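Local coordinates for myosin-I heavy chain (Dictyostelium discoideum, PDB 5EJR), which is an actin-based motor of class VII that acts in the early steps of phagocytosis and adhesion, the present piece being its second MyTH4-FERM tail module, at residues K126-I131 with S168-C173; D329-G334 with Q371-Q376. All coordinates share one frame; numbering follows the deposited sequence.

Contact 1: residues K126-I131 with S168-C173; sequences KGFELI and SLIAVC
F128 of helix 121-137 meets I170 of helix 164-178 in an aliphatic-aromatic contact. I170 CG1 stands over the middle of the F128 ring, 3.8 Å from its centroid and only 9° off the ring normal, which meets the definition of a CH-pi contact over the face. I170 CD1 continues across the same face to the far end of the ring, 3.8 Å from F128 CZ. CG1 of I170 is anti to the carbonyl carbon (chi1 -67°), which carries this branch over the ring although the CB bond itself is not aimed at the partner helix.

The other apolar contacts flank the ring. L169 CD2 approaches F128 CB at 3.9 Å, at the root of the aromatic side chain, and also touches the aliphatic CG of E129. One turn further on, I131 CG2 rests against C173 SG at 3.8 Å. The same sulfur comes within 3.5 Å of the carbonyl F128 O, so the thiol sits beside both side-chain and backbone atoms of the first helix.

No hydrogen bond joins the two segments, and the polar end of E129 is engaged elsewhere, in a salt bridge with R201 of helix 194-205. F200 and L204 of that helix also cover L169, while L152 and R155 of helix 142-159 reach F128.

Geometrically, the segment axes come within 9.4 Å and their directions differ by 21°, with F128 level with I170 and I131 with C173. The pair brings helices 121-137 and 164-178, separated in sequence by helix 142-159, side by side and nearly parallel in the helical MyTH4 domain.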
loop_
_atom_site.group_PDB
_atom_site.type_symbol
_atom_site.label_atom_id
_atom_site.label_comp_id
_atom_site.label_asym_id
_atom_site.label_seq_id
_atom_site.Cartn_x
_atom_site.Cartn_y
_atom_site.Cartn_z
ATOM N N LYS A 126 -18.385 -0.309 -18.993
ATOM C CA LYS A 126 -17.441 0.537 -18.261
ATOM C C LYS A 126 -18.191 1.389 -17.231
ATOM O O LYS A 126 -17.665 1.664 -16.148
ATOM C CB LYS A 126 -16.654 1.435 -19.236
ATOM C CG LYS A 126 -15.474 0.735 -19.905
ATOM C CD LYS A 126 -14.957 1.564 -21.072
ATOM C CE LYS A 126 -13.751 0.970 -21.749
ATOM N NZ LYS A 126 -13.168 1.920 -22.740
ATOM N N GLY A 127 -19.422 1.776 -17.582
ATOM C CA GLY A 127 -20.318 2.513 -16.707
ATOM C C GLY A 127 -20.689 1.637 -15.539
ATOM O O GLY A 127 -20.654 2.089 -14.391
ATOM N N PHE A 128 -20.975 0.344 -15.808
ATOM C CA PHE A 128 -21.251 -0.590 -14.713
ATOM C C PHE A 128 -19.987 -0.940 -13.891
ATOM O O PHE A 128 -20.105 -1.178 -12.688
ATOM C CB PHE A 128 -21.977 -1.851 -15.199
ATOM C CG PHE A 128 -23.435 -1.609 -15.522
ATOM C CD1 PHE A 128 -24.333 -1.240 -14.529
ATOM C CD2 PHE A 128 -23.909 -1.751 -16.821
ATOM C CE1 PHE A 128 -25.678 -0.997 -14.834
ATOM C CE2 PHE A 128 -25.255 -1.516 -17.122
ATOM C CZ PHE A 128 -26.130 -1.139 -16.128
ATOM N N GLU A 129 -18.795 -0.949 -14.530
ATOM C CA GLU A 129 -17.506 -1.202 -13.842
ATOM C C GLU A 129 -17.266 -0.089 -12.805
ATOM O O GLU A 129 -16.821 -0.360 -11.678
ATOM C CB GLU A 129 -16.346 -1.218 -14.849
ATOM C CG GLU A 129 -16.285 -2.484 -15.689
ATOM C CD GLU A 129 -15.202 -2.503 -16.747
ATOM O OE1 GLU A 129 -14.844 -1.417 -17.255
ATOM O OE2 GLU A 129 -14.731 -3.610 -17.091
ATOM N N LEU A 130 -17.622 1.157 -13.179
ATOM C CA LEU A 130 -17.535 2.324 -12.299
ATOM C C LEU A 130 -18.491 2.153 -11.128
ATOM O O LEU A 130 -18.089 2.406 -10.004
ATOM C CB LEU A 130 -17.802 3.632 -13.083
ATOM C CG LEU A 130 -17.998 4.948 -12.281
ATOM C CD1 LEU A 130 -16.792 5.272 -11.408
ATOM C CD2 LEU A 130 -18.240 6.093 -13.215
ATOM N N ILE A 131 -19.715 1.645 -11.365
ATOM C CA ILE A 131 -20.688 1.416 -10.284
ATOM C C ILE A 131 -20.123 0.395 -9.286
ATOM O O ILE A 131 -20.267 0.562 -8.066
ATOM C CB ILE A 131 -22.077 1.012 -10.840
ATOM C CG1 ILE A 131 -22.733 2.217 -11.566
ATOM C CG2 ILE A 131 -22.979 0.474 -9.736
ATOM C CD1 ILE A 131 -23.918 1.881 -12.509
ATOM N N SER A 168 -23.683 -10.649 -14.905
ATOM C CA SER A 168 -22.880 -11.070 -13.762
ATOM C C SER A 168 -22.199 -9.849 -13.139
ATOM O O SER A 168 -22.040 -9.793 -11.920
ATOM C CB SER A 168 -21.875 -12.152 -14.157
ATOM O OG SER A 168 -20.758 -11.659 -14.878
ATOM N N LEU A 169 -21.855 -8.859 -13.985
ATOM C CA LEU A 169 -21.262 -7.583 -13.605
ATOM C C LEU A 169 -22.275 -6.734 -12.824
ATOM O O LEU A 169 -21.880 -6.077 -11.868
ATOM C CB LEU A 169 -20.739 -6.844 -14.850
ATOM C CG LEU A 169 -20.284 -5.368 -14.728
ATOM C CD1 LEU A 169 -19.224 -5.157 -13.606
ATOM C CD2 LEU A 169 -19.712 -4.894 -16.034
ATOM N N ILE A 170 -23.558 -6.738 -13.233
ATOM C CA ILE A 170 -24.617 -5.999 -12.538
ATOM C C ILE A 170 -24.926 -6.728 -11.231
ATOM O O ILE A 170 -25.166 -6.079 -10.203
ATOM C CB ILE A 170 -25.886 -5.795 -13.415
ATOM C CG1 ILE A 170 -25.602 -4.854 -14.613
ATOM C CG2 ILE A 170 -27.064 -5.270 -12.572
ATOM C CD1 ILE A 170 -26.779 -4.817 -15.746
ATOM N N ALA A 171 -24.920 -8.076 -11.269
ATOM C CA ALA A 171 -25.165 -8.869 -10.065
ATOM C C ALA A 171 -24.063 -8.643 -8.993
ATOM O O ALA A 171 -24.384 -8.699 -7.804
ATOM C CB ALA A 171 -25.278 -10.345 -10.410
ATOM N N VAL A 172 -22.794 -8.372 -9.405
ATOM C CA VAL A 172 -21.716 -8.115 -8.426
ATOM C C VAL A 172 -21.929 -6.720 -7.793
ATOM O O VAL A 172 -21.772 -6.589 -6.576
ATOM C CB VAL A 172 -20.253 -8.386 -8.915
ATOM C CG1 VAL A 172 -19.781 -7.407 -9.985
ATOM C CG2 VAL A 172 -19.269 -8.427 -7.745
ATOM N N CYS A 173 -22.410 -5.726 -8.594
ATOM C CA CYS A 173 -22.751 -4.388 -8.096
ATOM C C CYS A 173 -23.792 -4.501 -7.007
ATOM O O CYS A 173 -23.629 -3.892 -5.951
ATOM C CB CYS A 173 -23.236 -3.486 -9.224
ATOM S SG CYS A 173 -21.974 -3.103 -10.453
#

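Contact 2: residues D329-G334 with Q371-Q376; sequences DEWMKG and QVLPDQ. With EDO (1,2-ethanediol), chain H.
A Schellman motif closing helix 317-332 packs here against the turn that leads into helix 375-378, within the helical middle lobe of the FERM domain. G334, with positive phi, leaves the helical conformation, and its N bonds back to W331 O. P374, at the N-cap position of the second helix, lies against this end: its CG is 3.1 Å from W331 O, and its CB touches the carbonyl of M332.

W331 supplies the direct polar link. Its NE1 donates to V372 O over 2.8 Å with an N-H...O angle of 169°; the acceptor lies in the indole plane, whereas the donor stands 38° out of the carbonyl plane. P374 CD covers one indole face, 3.6 Å above the plane and displaced toward the rim, so the bond at the ring edge and the proline on the face together limit how the indole can turn. L373 CD2 meets CZ2 at the ring edge. I347 and L351 of helix 341-355 also touch this indole.

M332 folds over the opposing backbone, its chain bent at chi2 (-48°) and again at chi3. This brings SD to 3.5 Å from V372 C and CE to 3.4 Å from L373 O.

Away from the second segment, the E330 carboxylate approaches O2 of a 1,2-ethanediol, probably a crystallisation additive, and also pairs with R295 and Y336. K333 NZ closes a salt bridge to D329 OD1 at 2.8 Å, within the first segment.

Two waters link M332 O, which accepts a hydrogen bond from each, to the second segment: water 1 in turn accepts from D375 N, and water 2 donates to Q376 OE1 at 2.7 Å.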
loop_
_atom_site.group_PDB
_atom_site.type_symbol
_atom_site.label_atom_id
_atom_site.label_comp_id
_atom_site.label_asym_id
_atom_site.label_seq_id
_atom_site.Cartn_x
_atom_site.Cartn_y
_atom_site.Cartn_z
ATOM N N ASP A 329 22.955 -8.799 3.266
ATOM C CA ASP A 329 22.613 -7.828 2.216
ATOM C C ASP A 329 22.818 -6.397 2.678
ATOM O O ASP A 329 23.377 -5.568 1.932
ATOM C CB ASP A 329 21.192 -8.067 1.699
ATOM C CG ASP A 329 20.773 -7.054 0.657
ATOM O OD1 ASP A 329 21.159 -7.221 -0.517
ATOM O OD2 ASP A 329 20.088 -6.073 1.026
ATOM N N GLU A 330 22.401 -6.097 3.937
ATOM C CA GLU A 330 22.576 -4.764 4.535
ATOM C C GLU A 330 24.065 -4.465 4.710
ATOM O O GLU A 330 24.507 -3.320 4.477
ATOM C CB GLU A 330 21.858 -4.698 5.902
ATOM C CG GLU A 330 20.350 -4.670 5.731
ATOM C CD GLU A 330 19.577 -4.967 7.004
ATOM O OE1 GLU A 330 18.391 -4.582 7.076
ATOM O OE2 GLU A 330 20.137 -5.614 7.916
ATOM N N TRP A 331 24.834 -5.489 5.147
ATOM C CA TRP A 331 26.286 -5.377 5.265
ATOM C C TRP A 331 26.860 -5.067 3.862
ATOM O O TRP A 331 27.692 -4.165 3.744
ATOM C CB TRP A 331 26.894 -6.687 5.759
ATOM C CG TRP A 331 28.391 -6.798 5.597
ATOM C CD1 TRP A 331 29.064 -7.582 4.703
ATOM C CD2 TRP A 331 29.384 -6.063 6.318
ATOM N NE1 TRP A 331 30.423 -7.384 4.830
ATOM C CE2 TRP A 331 30.646 -6.438 5.802
ATOM C CE3 TRP A 331 29.328 -5.086 7.334
ATOM C CZ2 TRP A 331 31.851 -5.940 6.329
ATOM C CZ3 TRP A 331 30.521 -4.590 7.854
ATOM C CH2 TRP A 331 31.764 -4.977 7.312
ATOM N N MET A 332 26.424 -5.803 2.827
ATOM C CA MET A 332 26.958 -5.595 1.460
ATOM C C MET A 332 26.556 -4.251 0.821
ATOM O O MET A 332 27.245 -3.793 -0.086
ATOM C CB MET A 332 26.634 -6.760 0.524
ATOM C CG MET A 332 27.478 -7.992 0.803
ATOM S SD MET A 332 29.277 -7.762 0.998
ATOM C CE MET A 332 29.799 -7.336 -0.716
ATOM N N LYS A 333 25.464 -3.630 1.309
ATOM C CA LYS A 333 24.978 -2.310 0.882
ATOM C C LYS A 333 25.601 -1.181 1.707
ATOM O O LYS A 333 25.257 -0.016 1.513
ATOM C CB LYS A 333 23.456 -2.237 0.963
ATOM C CG LYS A 333 22.746 -2.866 -0.213
ATOM C CD LYS A 333 21.275 -3.054 0.161
ATOM C CE LYS A 333 20.431 -3.492 -1.014
ATOM N NZ LYS A 333 21.008 -4.694 -1.679
ATOM N N GLY A 334 26.512 -1.515 2.607
ATOM C CA GLY A 334 27.224 -0.526 3.410
ATOM C C GLY A 334 26.408 0.092 4.533
ATOM O O GLY A 334 26.777 1.147 5.044
ATOM N N GLN A 371 33.153 -9.933 -2.947
ATOM C CA GLN A 371 31.935 -10.688 -2.620
ATOM C C GLN A 371 31.559 -10.538 -1.133
ATOM O O GLN A 371 30.464 -10.963 -0.727
ATOM C CB GLN A 371 32.157 -12.174 -2.929
ATOM C CG GLN A 371 32.370 -12.523 -4.425
ATOM C CD GLN A 371 32.586 -14.023 -4.570
ATOM O OE1 GLN A 371 33.625 -14.591 -4.184
ATOM N NE2 GLN A 371 31.566 -14.716 -5.039
ATOM N N VAL A 372 32.469 -10.003 -0.314
ATOM C CA VAL A 372 32.279 -9.973 1.143
ATOM C C VAL A 372 32.517 -8.620 1.835
ATOM O O VAL A 372 32.299 -8.521 3.060
ATOM C CB VAL A 372 33.124 -11.085 1.838
ATOM C CG1 VAL A 372 32.710 -12.464 1.347
ATOM C CG2 VAL A 372 34.638 -10.852 1.665
ATOM N N LEU A 373 32.931 -7.584 1.098
ATOM C CA LEU A 373 33.090 -6.273 1.734
ATOM C C LEU A 373 32.314 -5.273 0.919
ATOM O O LEU A 373 32.470 -5.293 -0.304
ATOM C CB LEU A 373 34.543 -5.798 1.756
ATOM C CG LEU A 373 35.495 -6.284 2.789
ATOM C CD1 LEU A 373 36.833 -5.575 2.577
ATOM C CD2 LEU A 373 34.962 -6.033 4.248
ATOM N N PRO A 374 31.514 -4.364 1.532
ATOM C CA PRO A 374 30.829 -3.341 0.713
ATOM C C PRO A 374 31.836 -2.267 0.283
ATOM O O PRO A 374 32.832 -2.058 0.980
ATOM C CB PRO A 374 29.804 -2.738 1.683
ATOM C CG PRO A 374 30.439 -2.906 3.033
ATOM C CD PRO A 374 31.237 -4.191 2.976
ATOM N N ASP A 375 31.538 -1.522 -0.795
ATOM C CA ASP A 375 32.426 -0.441 -1.285
ATOM C C ASP A 375 32.731 0.603 -0.233
ATOM O O ASP A 375 33.858 1.080 -0.156
ATOM C CB ASP A 375 31.819 0.243 -2.522
ATOM C CG ASP A 375 31.760 -0.634 -3.756
ATOM O OD1 ASP A 375 32.270 -1.793 -3.703
ATOM O OD2 ASP A 375 31.210 -0.178 -4.771
ATOM N N GLN A 376 31.727 0.960 0.595
ATOM C CA GLN A 376 31.846 1.967 1.655
ATOM C C GLN A 376 33.007 1.687 2.632
ATOM O O GLN A 376 33.741 2.598 3.015
ATOM C CB GLN A 376 30.494 2.094 2.396
ATOM C CG GLN A 376 29.369 2.680 1.536
ATOM C CD GLN A 376 28.583 1.709 0.658
ATOM O OE1 GLN A 376 28.948 0.533 0.443
ATOM N NE2 GLN A 376 27.469 2.203 0.113
HETATM C C1 EDO H . 19.092 -5.592 11.416
HETATM O O1 EDO H . 18.609 -4.266 11.437
HETATM C C2 EDO H . 18.357 -6.584 10.462
HETATM O O2 EDO H . 17.804 -6.022 9.286
HETATM O O HOH W 1 29.052 -2.255 -2.265
HETATM O O HOH W 2 27.171 -0.855 -1.032
#

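Overall arrangement
The two contacts belong to different parts of the MyTH4-FERM tandem and share no helix or sheet. Contact 1 joins helices 121-137 and 164-178 of the MyTH4 domain; contact 2 joins the end of helix 317-332 to the start of helix 375-378 in the FERM domain. Their centres are 52 Å apart, with nearest atoms about 39 Å from each other, and they lie on opposite sides of the chain's centre. Along the chain they come in series, contact 1 closing before contact 2 opens. Each contact closes within its own domain, with 36 residues between its segments, and neither bridges the two domains of this myosin tail.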